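Local coordinates for putative HpcE protein (Mycolicibacterium smegmatis, PDB 6V77), which is a zinc-binding member of the fumarylacetoacetate hydrolase (FAH) family whose precise role is not established here, at residues B[63-69]-B[101-107]; B[147-151]-B[263-269]. One frame throughout, in Å; residues are numbered along the deposited sequence.

How the contacts relate
Contact 1 closes along the chain before contact 2 opens, and their centres lie about 15 Å apart. Both reach the same large mixed sheet: strand 104-105 of contact 1 pairs in parallel with strand 177-185, which in turn runs antiparallel to strand 144-155, the carrier of residues 147-151. The two even touch, since Pro65 CG comes within 3.9 Å of Ser148 OG. From that shared sheet contact 1 looks to the loop after strand 62-63 and borders the second subunit, whereas contact 2 reaches the five-strand sheet through strand 260-265. One large sheet thus joins a subunit-edge loop to the buried inter-sheet core, whose Gln151 side chain lies about 8 Å from the zinc ion.

Contact 1 of 2, residues B[63-69]-B[101-107]; sequences GSPAPLP and VSSITGP
The loop that carries the chain from strand 62-63 to strand 72-76 lies along the short strand 104-105 and the 3-10 turn before it, with Pro69, Leu68 and Ser64 set against Val101 and Ile104. Pro69 does double duty. The ring carbon Pro69 CG meets the end of the Ile104 chain, CD1, at 3.7 Å, the isoleucine being stretched to its full length (chi2 177°), while Pro69 CD rests on Val101 CG2 at 3.6 Å. With chi1 of 77°, Val101 holds CG2 anti to its own backbone N, and this methyl also takes Leu68 CD1, 3.7 Å away, as that leucine reaches back toward the turn. At the other end of the loop an ST turn folds the chain over the strand: Ala66 N donates to Ser64 OG at 3.0 Å (144°). Ser64 CB, for its part, touches Ile104 CG2 at 3.6 Å. Further along, the backbones themselves meet with no side chain between them, Gly63 C lying 3.5 Å from Gly106 CA. Polar linkage between the segments is indirect: a water sits 3.1 Å from Pro67 O and 3.1 Å from Ile104 O, although other acceptors compete for its protons. Outside the pair, Gln34 of helix 33-38 accepts from Leu68 N through OE1, and strand 104-105 pairs with strand 177-185. Arg70 and Gln71 of the second subunit pack on Leu68 and Val101, respectively.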
loop_
_atom_site.group_PDB
_atom_site.type_symbol
_atom_site.label_atom_id
_atom_site.label_comp_id
_atom_site.label_asym_id
_atom_site.label_seq_id
_atom_site.Cartn_x
_atom_site.Cartn_y
_atom_site.Cartn_z
ATOM N N GLY B 63 16.315 8.336 8.562
ATOM C CA GLY B 63 15.221 7.548 8.036
ATOM C C GLY B 63 14.372 8.344 7.069
ATOM O O GLY B 63 14.568 9.543 6.859
ATOM N N SER B 64 13.408 7.658 6.461
ATOM C CA SER B 64 12.437 8.390 5.661
ATOM C C SER B 64 11.689 9.371 6.554
ATOM O O SER B 64 11.339 9.031 7.696
ATOM C CB SER B 64 11.431 7.448 5.001
ATOM O OG SER B 64 10.333 8.209 4.514
ATOM N N PRO B 65 11.418 10.591 6.080
ATOM C CA PRO B 65 10.580 11.499 6.874
ATOM C C PRO B 65 9.150 10.994 7.033
ATOM O O PRO B 65 8.443 11.462 7.933
ATOM C CB PRO B 65 10.637 12.825 6.095
ATOM C CG PRO B 65 11.058 12.440 4.699
ATOM C CD PRO B 65 11.893 11.188 4.816
ATOM N N ALA B 66 8.712 10.053 6.193
ATOM C CA ALA B 66 7.422 9.375 6.331
ATOM C C ALA B 66 7.723 7.889 6.220
ATOM O O ALA B 66 7.658 7.307 5.130
ATOM C CB ALA B 66 6.423 9.838 5.274
ATOM N N PRO B 67 8.096 7.244 7.328
ATOM C CA PRO B 67 8.574 5.856 7.232
ATOM C C PRO B 67 7.457 4.814 7.171
ATOM O O PRO B 67 7.719 3.682 6.737
ATOM C CB PRO B 67 9.407 5.692 8.510
ATOM C CG PRO B 67 8.759 6.629 9.492
ATOM C CD PRO B 67 8.273 7.811 8.679
ATOM N N LEU B 68 6.225 5.140 7.579
ATOM C CA LEU B 68 5.139 4.148 7.577
ATOM C C LEU B 68 3.832 4.767 7.074
ATOM O O LEU B 68 2.818 4.800 7.786
ATOM C CB LEU B 68 4.968 3.537 8.968
ATOM C CG LEU B 68 4.044 2.300 9.033
ATOM C CD1 LEU B 68 4.430 1.191 8.041
ATOM C CD2 LEU B 68 3.949 1.736 10.446
ATOM N N PRO B 69 3.812 5.232 5.825
ATOM C CA PRO B 69 2.576 5.799 5.283
ATOM C C PRO B 69 1.504 4.720 5.166
ATOM O O PRO B 69 1.790 3.569 4.845
ATOM C CB PRO B 69 2.990 6.342 3.910
ATOM C CG PRO B 69 4.241 5.540 3.551
ATOM C CD PRO B 69 4.924 5.251 4.848
ATOM N N VAL B 101 5.363 -0.524 1.441
ATOM C CA VAL B 101 6.023 0.216 2.513
ATOM C C VAL B 101 7.291 -0.472 3.022
ATOM O O VAL B 101 8.206 0.210 3.500
ATOM C CB VAL B 101 5.018 0.498 3.666
ATOM C CG1 VAL B 101 4.763 -0.731 4.538
ATOM C CG2 VAL B 101 5.480 1.675 4.501
ATOM N N SER B 102 7.405 -1.797 2.887
ATOM C CA SER B 102 8.623 -2.468 3.324
ATOM C C SER B 102 9.853 -2.032 2.528
ATOM O O SER B 102 10.964 -2.279 2.991
ATOM C CB SER B 102 8.506 -3.999 3.227
ATOM O OG SER B 102 8.155 -4.416 1.922
ATOM N N SER B 103 9.671 -1.400 1.359
ATOM C CA SER B 103 10.778 -0.916 0.535
ATOM C C SER B 103 11.199 0.502 0.875
ATOM O O SER B 103 12.192 0.987 0.320
ATOM C CB SER B 103 10.401 -0.959 -0.953
ATOM O OG SER B 103 9.410 0.017 -1.244
ATOM N N ILE B 104 10.463 1.194 1.737
ATOM C CA ILE B 104 10.772 2.587 2.032
ATOM C C ILE B 104 11.914 2.635 3.035
ATOM O O ILE B 104 11.902 1.925 4.048
ATOM C CB ILE B 104 9.526 3.322 2.557
ATOM C CG1 ILE B 104 8.545 3.548 1.404
ATOM C CG2 ILE B 104 9.923 4.663 3.233
ATOM C CD1 ILE B 104 7.233 4.212 1.821
ATOM N N THR B 105 12.915 3.455 2.740
ATOM C CA THR B 105 14.026 3.695 3.644
ATOM C C THR B 105 14.337 5.184 3.621
ATOM O O THR B 105 13.761 5.949 2.844
ATOM C CB THR B 105 15.278 2.920 3.228
ATOM O OG1 THR B 105 15.737 3.465 1.994
ATOM C CG2 THR B 105 14.969 1.420 3.038
ATOM N N GLY B 106 15.278 5.587 4.463
ATOM C CA GLY B 106 15.898 6.883 4.317
ATOM C C GLY B 106 16.967 6.800 3.242
ATOM O O GLY B 106 17.036 5.833 2.484
ATOM N N PRO B 107 17.806 7.816 3.152
ATOM C CA PRO B 107 18.877 7.852 2.135
ATOM C C PRO B 107 20.070 6.992 2.537
ATOM O O PRO B 107 21.165 7.484 2.828
ATOM C CB PRO B 107 19.208 9.346 2.068
ATOM C CG PRO B 107 18.897 9.871 3.430
ATOM C CD PRO B 107 17.700 9.081 3.905
HETATM O O HOH W 1 10.743 3.249 6.541
#

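Contact 2 of 2, residues B[147-151]-B[263-269]; sequences VSVGQ and TYITGVG. With EDO (1,2-ethanediol), chain N.
Two backbone donors grip the carbonyl oxygen of Ile265, whose side chain packs on Val149: Val268 N lies 2.9 Å from Ile265 O and Gly269 N 3.0 Å from it. The loop this closes points Val268 back at the facing strand, and Gly267 N at its apex binds O2 of a 1,2-ethanediol at 2.7 Å. Val149 is the centre of the packing. Val149 CG1, anti to the backbone N (chi1 -173°), slides past Thr263 CG2 at 3.6 Å, and the other branch, Val149 CG2, lies 3.9 Å from Ile265 CG1 and 3.5 Å from Gly269 O. At the far end Gln151 bends at chi2 to bring its amide across Thr263, and Gln151 NE2 donates to Thr263 OG1 at 2.8 Å (150°), with OG1 somewhat out of the amide plane. The other end of that amide, OE1, accepts from the backbone N of the zinc ligand Glu121; with both atoms engaged, the amide's rotation should be fixed, and Gln151 is probably a second-shell support of the metal site. The axes of 147-151 and 263-265 approach to 6.9 Å, their directions 155° apart, and the packing is largely by side chains. Val268 and Gly269 opposite Ile265 form a classic beta bulge, closing the hairpin of strands 260-265 and 269-277 where one sheet of this FAH-family fold packs on another.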
loop_
_atom_site.group_PDB
_atom_site.type_symbol
_atom_site.label_atom_id
_atom_site.label_comp_id
_atom_site.label_asym_id
_atom_site.label_seq_id
_atom_site.Cartn_x
_atom_site.Cartn_y
_atom_site.Cartn_z
ATOM N N VAL B 147 7.602 18.377 1.200
ATOM C CA VAL B 147 8.120 17.606 0.079
ATOM C C VAL B 147 9.484 17.065 0.467
ATOM O O VAL B 147 10.129 17.553 1.394
ATOM C CB VAL B 147 8.242 18.450 -1.212
ATOM C CG1 VAL B 147 6.866 18.956 -1.637
ATOM C CG2 VAL B 147 9.244 19.624 -1.026
ATOM N N SER B 148 9.929 16.044 -0.260
ATOM C CA SER B 148 11.262 15.519 -0.026
ATOM C C SER B 148 11.799 14.959 -1.341
ATOM O O SER B 148 11.138 15.010 -2.385
ATOM C CB SER B 148 11.248 14.477 1.110
ATOM O OG SER B 148 12.590 14.221 1.551
ATOM N N VAL B 149 13.009 14.405 -1.281
ATOM C CA VAL B 149 13.650 13.805 -2.449
ATOM C C VAL B 149 13.414 12.307 -2.398
ATOM O O VAL B 149 13.497 11.696 -1.326
ATOM C CB VAL B 149 15.165 14.100 -2.477
ATOM C CG1 VAL B 149 15.787 13.611 -3.802
ATOM C CG2 VAL B 149 15.493 15.594 -2.231
ATOM N N GLY B 150 13.134 11.698 -3.551
ATOM C CA GLY B 150 12.986 10.253 -3.610
ATOM C C GLY B 150 13.628 9.662 -4.852
ATOM O O GLY B 150 13.924 10.361 -5.827
ATOM N N GLN B 151 13.843 8.346 -4.787
ATOM C CA GLN B 151 14.201 7.522 -5.936
ATOM C C GLN B 151 13.105 6.489 -6.105
ATOM O O GLN B 151 12.690 5.869 -5.125
ATOM C CB GLN B 151 15.532 6.810 -5.728
ATOM C CG GLN B 151 16.743 7.579 -6.263
ATOM C CD GLN B 151 16.808 7.607 -7.781
ATOM O OE1 GLN B 151 16.320 6.697 -8.455
ATOM N NE2 GLN B 151 17.438 8.655 -8.330
ATOM N N THR B 263 21.212 11.838 -6.134
ATOM C CA THR B 263 19.859 12.261 -6.453
ATOM C C THR B 263 19.643 13.597 -5.750
ATOM O O THR B 263 20.020 13.735 -4.586
ATOM C CB THR B 263 18.845 11.216 -5.956
ATOM O OG1 THR B 263 19.124 9.942 -6.551
ATOM C CG2 THR B 263 17.400 11.614 -6.266
ATOM N N TYR B 264 19.088 14.592 -6.448
ATOM C CA TYR B 264 18.936 15.901 -5.805
ATOM C C TYR B 264 17.687 16.630 -6.277
ATOM O O TYR B 264 17.204 16.433 -7.393
ATOM C CB TYR B 264 20.156 16.804 -6.058
ATOM C CG TYR B 264 20.301 17.234 -7.505
ATOM C CD1 TYR B 264 19.650 18.373 -7.992
ATOM C CD2 TYR B 264 21.080 16.497 -8.387
ATOM C CE1 TYR B 264 19.772 18.750 -9.321
ATOM C CE2 TYR B 264 21.201 16.865 -9.711
ATOM C CZ TYR B 264 20.545 17.999 -10.170
ATOM O OH TYR B 264 20.677 18.361 -11.491
ATOM N N ILE B 265 17.178 17.498 -5.403
ATOM C CA ILE B 265 16.193 18.512 -5.759
ATOM C C ILE B 265 16.751 19.820 -5.219
ATOM O O ILE B 265 16.957 19.951 -4.006
ATOM C CB ILE B 265 14.795 18.212 -5.175
ATOM C CG1 ILE B 265 14.283 16.849 -5.696
ATOM C CG2 ILE B 265 13.852 19.330 -5.525
ATOM C CD1 ILE B 265 12.866 16.455 -5.206
ATOM N N THR B 266 17.021 20.773 -6.112
ATOM C CA THR B 266 17.831 21.931 -5.742
ATOM C C THR B 266 17.085 22.778 -4.723
ATOM O O THR B 266 15.913 23.112 -4.917
ATOM C CB THR B 266 18.180 22.762 -6.972
ATOM O OG1 THR B 266 18.802 21.906 -7.951
ATOM C CG2 THR B 266 19.147 23.907 -6.586
ATOM N N GLY B 267 17.755 23.080 -3.612
ATOM C CA GLY B 267 17.133 23.796 -2.515
ATOM C C GLY B 267 16.310 22.948 -1.563
ATOM O O GLY B 267 15.860 23.471 -0.528
ATOM N N VAL B 268 16.094 21.672 -1.869
ATOM C CA VAL B 268 15.328 20.767 -1.014
ATOM C C VAL B 268 16.227 19.718 -0.367
ATOM O O VAL B 268 16.187 19.522 0.846
ATOM C CB VAL B 268 14.180 20.101 -1.800
ATOM C CG1 VAL B 268 13.571 18.938 -0.994
ATOM C CG2 VAL B 268 13.119 21.153 -2.145
ATOM N N GLY B 269 17.051 19.034 -1.160
ATOM C CA GLY B 269 17.929 18.045 -0.561
ATOM C C GLY B 269 18.688 17.253 -1.601
ATOM O O GLY B 269 18.470 17.377 -2.811
HETATM C C1 EDO N . 20.548 19.900 -3.163
HETATM O O1 EDO N . 21.600 20.021 -4.133
HETATM C C2 EDO N . 20.370 21.226 -2.436
HETATM O O2 EDO N . 20.377 22.276 -3.411
#